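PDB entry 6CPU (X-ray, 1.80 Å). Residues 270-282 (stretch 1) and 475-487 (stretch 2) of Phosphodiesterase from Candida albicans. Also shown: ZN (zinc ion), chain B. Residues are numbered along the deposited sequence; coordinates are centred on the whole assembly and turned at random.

Stretch 1 270-282: GNPFHNFRHAVDV
Stretch 2 475-487: QWAMVLSREFAEV

Stretch 2, residues 475-487, is helical throughout, and its helix runs on at both ends. Stretch 1 starts as a loop, 270-275, and becomes a helix at Phe276 that continues past Val282. The two helix axes come no closer than 13.0 Å, and their N-to-C directions differ by 139°. The loop fills much of this gap. Pro272 CA lies 5.4 Å from Glu483 CA, and Phe273 CA lies 5.3 Å from Leu480 CA.

The loop has phi/psi near -68/128 at Asn271, -66/-37 at Pro272, -109/-58 at Phe273, -80/64 at His274 and -119/-173 at Asn275. Asn275, chi1 p, is the N-cap: its OD1 accepts from His278 N at 3.1 Å. Asn271, chi1 m, braces the turn, with ND2 donating to His274 O at 2.9 Å. A weak bond from Asn275 ND2 to Asn271 O, 3.0 Å, links the same segment.

Glu483 is the polar centre of the contact. Its CA-to-CB bond points toward stretch 1, and chi1 and chi2 are both t, so the extended chain carries the carboxylate to the loop. OE1 accepts from Phe273 N at 2.8 Å and from His274 N at 3.0 Å. OE2 accepts from His274 ND1 at 2.6 Å, nearly straight at 174° and close to the plane of the imidazole. A carboxylate suits this buried place because it can accept all three donors. His274 has chi1 m and chi2 99°; its NE2 lies 2.7 Å from water 2, which is bound to the zinc.

Pro272, C-gamma exo, also points toward the helix. It packs CB against Arg482 CB at 3.8 Å, and its O lies 3.6 Å from Val479 CB. Nearby, water 1 donates to Gly270 O and Glu486 OE2, each at 2.6 Å, bridging the stretches.

Phe273 is buried and points toward the helix, chi1 t and chi2 90°. Leu480, chi1 t and chi2 p, places CD1 over one face of this ring, 3.8 Å from its centroid. Leu480 CB also comes within 3.6 Å of Phe273 CD1, and Val479 CG2 within 3.9 Å of the same atom. The flat ring thus meets aliphatic groups closely.

Trp476 has the largest area covered by the other stretch. Its CA-to-CB bond points sideways, but with chi1 m and chi2 114° the end of the indole comes nearer stretch 1. Its edge is directed toward the face of Phe273 in an offset edge-to-face pair, with six-membered ring centroids 5.5 Å apart and planes at 68°. CH2 reaches Arg277 CG and His278 CA, both at 3.9 Å, and CZ2 lies 3.4 Å from Asp281 CG. Water 3 accepts from Trp476 NE1 at 2.8 Å and donates to Asp281 OD1 at 2.6 Å, giving the indole nitrogen a polar partner.

His278, chi1 t and chi2 63°, binds the zinc through NE2 at 2.2 Å, so the Trp476 contact adjoins a metal ligand.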

# COMPACT_ATOMS: atom_id res chain seq x y z
N GLY A 270 8.66 1.62 -6.53
CA GLY A 270 10.09 1.83 -6.27
C GLY A 270 10.45 2.17 -4.84
O GLY A 270 11.64 2.35 -4.54
N ASN A 271 9.46 2.32 -3.95
CA ASN A 271 9.78 2.53 -2.54
C ASN A 271 10.38 1.22 -2.03
O ASN A 271 9.78 0.16 -2.21
CB ASN A 271 8.57 2.89 -1.69
CG ASN A 271 8.04 4.31 -1.93
OD1 ASN A 271 8.57 5.09 -2.72
ND2 ASN A 271 7.00 4.64 -1.22
N PRO A 272 11.57 1.27 -1.39
CA PRO A 272 12.08 -0.02 -0.92
C PRO A 272 11.23 -0.65 0.18
O PRO A 272 11.08 -1.87 0.21
CB PRO A 272 13.49 0.33 -0.41
CG PRO A 272 13.87 1.53 -1.18
CD PRO A 272 12.59 2.33 -1.30
N PHE A 273 10.68 0.17 1.08
CA PHE A 273 9.89 -0.33 2.18
C PHE A 273 8.38 -0.05 2.09
O PHE A 273 7.59 -0.99 2.14
CB PHE A 273 10.39 0.23 3.51
CG PHE A 273 9.72 -0.37 4.71
CD1 PHE A 273 10.26 -1.49 5.31
CD2 PHE A 273 8.57 0.18 5.24
CE1 PHE A 273 9.66 -2.05 6.41
CE2 PHE A 273 7.95 -0.38 6.33
CZ PHE A 273 8.51 -1.51 6.94
N HIS A 274 8.01 1.23 2.00
CA HIS A 274 6.59 1.65 2.00
C HIS A 274 5.91 1.48 0.64
O HIS A 274 5.50 2.45 0.01
CB HIS A 274 6.46 3.09 2.51
CG HIS A 274 6.77 3.22 3.97
ND1 HIS A 274 7.99 3.65 4.43
CD2 HIS A 274 6.03 2.93 5.06
CE1 HIS A 274 7.99 3.64 5.76
NE2 HIS A 274 6.81 3.20 6.16
N ASN A 275 5.82 0.23 0.21
CA ASN A 275 5.22 -0.13 -1.07
C ASN A 275 4.02 -1.04 -0.82
O ASN A 275 3.59 -1.20 0.32
CB ASN A 275 6.26 -0.79 -1.96
CG ASN A 275 6.91 -1.98 -1.30
OD1 ASN A 275 6.35 -2.61 -0.41
ND2 ASN A 275 8.11 -2.27 -1.71
N PHE A 276 3.45 -1.58 -1.89
CA PHE A 276 2.27 -2.43 -1.78
C PHE A 276 2.58 -3.69 -0.95
O PHE A 276 1.74 -4.16 -0.19
CB PHE A 276 1.81 -2.80 -3.17
CG PHE A 276 0.58 -3.65 -3.20
CD1 PHE A 276 -0.60 -3.20 -2.66
CD2 PHE A 276 0.61 -4.89 -3.85
CE1 PHE A 276 -1.74 -4.00 -2.70
CE2 PHE A 276 -0.53 -5.68 -3.91
CZ PHE A 276 -1.70 -5.23 -3.34
N ARG A 277 3.80 -4.20 -1.07
CA ARG A 277 4.22 -5.38 -0.28
C ARG A 277 4.10 -5.12 1.23
O ARG A 277 3.62 -6.01 1.96
CB ARG A 277 5.63 -5.84 -0.68
CG ARG A 277 6.21 -7.00 0.13
CD ARG A 277 7.54 -7.51 -0.40
NE ARG A 277 7.39 -8.02 -1.76
CZ ARG A 277 7.69 -7.36 -2.87
NH1 ARG A 277 8.25 -6.15 -2.85
NH2 ARG A 277 7.44 -7.94 -4.03
N HIS A 278 4.50 -3.93 1.69
CA HIS A 278 4.34 -3.54 3.11
C HIS A 278 2.88 -3.48 3.51
O HIS A 278 2.51 -3.97 4.58
CB HIS A 278 5.03 -2.18 3.40
CG HIS A 278 4.70 -1.59 4.74
ND1 HIS A 278 5.02 -2.20 5.94
CD2 HIS A 278 4.07 -0.43 5.07
CE1 HIS A 278 4.60 -1.45 6.94
NE2 HIS A 278 4.02 -0.36 6.45
N ALA A 279 2.04 -2.89 2.66
CA ALA A 279 0.62 -2.82 2.93
C ALA A 279 0.01 -4.21 3.12
O ALA A 279 -0.78 -4.44 4.06
CB ALA A 279 -0.11 -2.08 1.81
N VAL A 280 0.38 -5.12 2.23
CA VAL A 280 -0.16 -6.47 2.26
C VAL A 280 0.39 -7.23 3.48
O VAL A 280 -0.34 -7.96 4.13
CB VAL A 280 0.11 -7.22 0.94
CG1 VAL A 280 -0.40 -8.65 1.03
CG2 VAL A 280 -0.57 -6.49 -0.23
N ASP A 281 1.65 -7.01 3.81
CA ASP A 281 2.23 -7.53 5.04
C ASP A 281 1.47 -7.08 6.29
O ASP A 281 1.13 -7.90 7.15
CB ASP A 281 3.68 -7.10 5.13
CG ASP A 281 4.39 -7.74 6.30
OD1 ASP A 281 4.48 -8.98 6.32
OD2 ASP A 281 4.85 -6.98 7.17
N VAL A 282 1.19 -5.78 6.39
CA VAL A 282 0.44 -5.24 7.53
C VAL A 282 -0.99 -5.78 7.58
O VAL A 282 -1.53 -6.12 8.65
CB VAL A 282 0.44 -3.68 7.52
CG1 VAL A 282 -0.51 -3.11 8.56
CG2 VAL A 282 1.84 -3.14 7.75
N GLN A 475 15.05 -9.64 6.66
CA GLN A 475 14.82 -9.20 5.27
C GLN A 475 14.15 -7.83 5.26
O GLN A 475 14.54 -6.95 4.50
CB GLN A 475 13.94 -10.20 4.52
CG GLN A 475 14.64 -11.51 4.18
CD GLN A 475 13.72 -12.48 3.45
OE1 GLN A 475 12.55 -12.61 3.79
NE2 GLN A 475 14.27 -13.18 2.48
N TRP A 476 13.16 -7.65 6.13
CA TRP A 476 12.48 -6.36 6.29
C TRP A 476 13.43 -5.27 6.77
O TRP A 476 13.40 -4.15 6.29
CB TRP A 476 11.31 -6.49 7.27
CG TRP A 476 10.09 -7.10 6.68
CD1 TRP A 476 9.52 -8.31 7.00
CD2 TRP A 476 9.27 -6.54 5.65
NE1 TRP A 476 8.40 -8.53 6.24
CE2 TRP A 476 8.22 -7.46 5.40
CE3 TRP A 476 9.32 -5.35 4.92
CZ2 TRP A 476 7.23 -7.22 4.45
CZ3 TRP A 476 8.33 -5.11 3.97
CH2 TRP A 476 7.31 -6.05 3.74
N ALA A 477 14.30 -5.61 7.73
CA ALA A 477 15.28 -4.65 8.25
C ALA A 477 16.17 -4.12 7.15
O ALA A 477 16.54 -2.94 7.14
CB ALA A 477 16.12 -5.29 9.35
N MET A 478 16.55 -5.00 6.23
CA MET A 478 17.35 -4.62 5.09
C MET A 478 16.66 -3.62 4.16
O MET A 478 17.26 -2.63 3.74
CB MET A 478 17.72 -5.88 4.30
CG MET A 478 18.42 -5.60 3.00
SD MET A 478 19.31 -7.05 2.43
CE MET A 478 19.95 -6.45 0.89
N VAL A 479 15.41 -3.90 3.78
CA VAL A 479 14.73 -2.98 2.86
C VAL A 479 14.38 -1.65 3.55
O VAL A 479 14.45 -0.60 2.92
CB VAL A 479 13.52 -3.64 2.15
CG1 VAL A 479 13.99 -4.89 1.39
CG2 VAL A 479 12.39 -3.97 3.11
N LEU A 480 14.07 -1.70 4.84
CA LEU A 480 13.85 -0.48 5.63
C LEU A 480 15.11 0.39 5.64
O LEU A 480 15.03 1.60 5.45
CB LEU A 480 13.38 -0.81 7.06
CG LEU A 480 12.97 0.39 7.95
CD1 LEU A 480 11.85 1.21 7.32
CD2 LEU A 480 12.54 -0.07 9.34
N SER A 481 16.28 -0.22 5.81
CA SER A 481 17.55 0.50 5.69
C SER A 481 17.80 1.11 4.31
O SER A 481 18.39 2.19 4.21
CB SER A 481 18.74 -0.40 6.07
OG SER A 481 18.50 -0.96 7.35
N ARG A 482 17.37 0.44 3.24
CA ARG A 482 17.54 1.01 1.91
C ARG A 482 16.77 2.32 1.78
O ARG A 482 17.29 3.30 1.23
CB ARG A 482 17.08 0.05 0.80
CG ARG A 482 17.93 -1.19 0.64
CD ARG A 482 17.28 -2.15 -0.32
NE ARG A 482 18.17 -3.23 -0.75
CZ ARG A 482 17.83 -4.17 -1.64
NH1 ARG A 482 16.62 -4.17 -2.19
NH2 ARG A 482 18.72 -5.11 -1.96
N GLU A 483 15.54 2.32 2.28
CA GLU A 483 14.69 3.51 2.20
C GLU A 483 15.24 4.64 3.08
O GLU A 483 15.26 5.78 2.66
CB GLU A 483 13.24 3.18 2.56
CG GLU A 483 12.28 4.30 2.20
CD GLU A 483 10.82 3.87 2.25
OE1 GLU A 483 10.42 2.93 1.51
OE2 GLU A 483 10.08 4.48 3.04
N PHE A 484 15.71 4.30 4.28
CA PHE A 484 16.42 5.25 5.14
C PHE A 484 17.59 5.91 4.42
O PHE A 484 17.75 7.14 4.49
CB PHE A 484 16.91 4.57 6.43
CG PHE A 484 17.63 5.51 7.39
CD1 PHE A 484 16.94 6.11 8.44
CD2 PHE A 484 18.99 5.79 7.23
CE1 PHE A 484 17.60 6.97 9.32
CE2 PHE A 484 19.64 6.64 8.11
CZ PHE A 484 18.95 7.23 9.15
N ALA A 485 18.40 5.12 3.71
CA ALA A 485 19.56 5.65 2.98
C ALA A 485 19.17 6.58 1.83
O ALA A 485 19.86 7.55 1.54
CB ALA A 485 20.42 4.51 2.44
N GLU A 486 18.06 6.26 1.15
CA GLU A 486 17.54 7.15 0.11
C GLU A 486 17.09 8.49 0.70
O GLU A 486 17.34 9.54 0.10
CB GLU A 486 16.38 6.48 -0.65
CG GLU A 486 16.81 5.28 -1.50
CD GLU A 486 15.66 4.72 -2.35
OE1 GLU A 486 14.54 5.26 -2.21
OE2 GLU A 486 15.88 3.78 -3.16
N VAL A 487 16.45 8.47 1.86
CA VAL A 487 16.04 9.72 2.51
C VAL A 487 17.27 10.56 2.88
O VAL A 487 17.29 11.78 2.68
CB VAL A 487 15.14 9.47 3.73
CG1 VAL A 487 14.81 10.77 4.45
CG2 VAL A 487 13.83 8.80 3.29
ZN ZN B . 3.04 1.33 7.42
O HOH W 1 14.22 2.58 -4.83
O HOH W 2 5.14 1.93 7.81
O HOH W 3 6.53 -10.63 6.55
O HOH W 4 2.54 3.14 8.50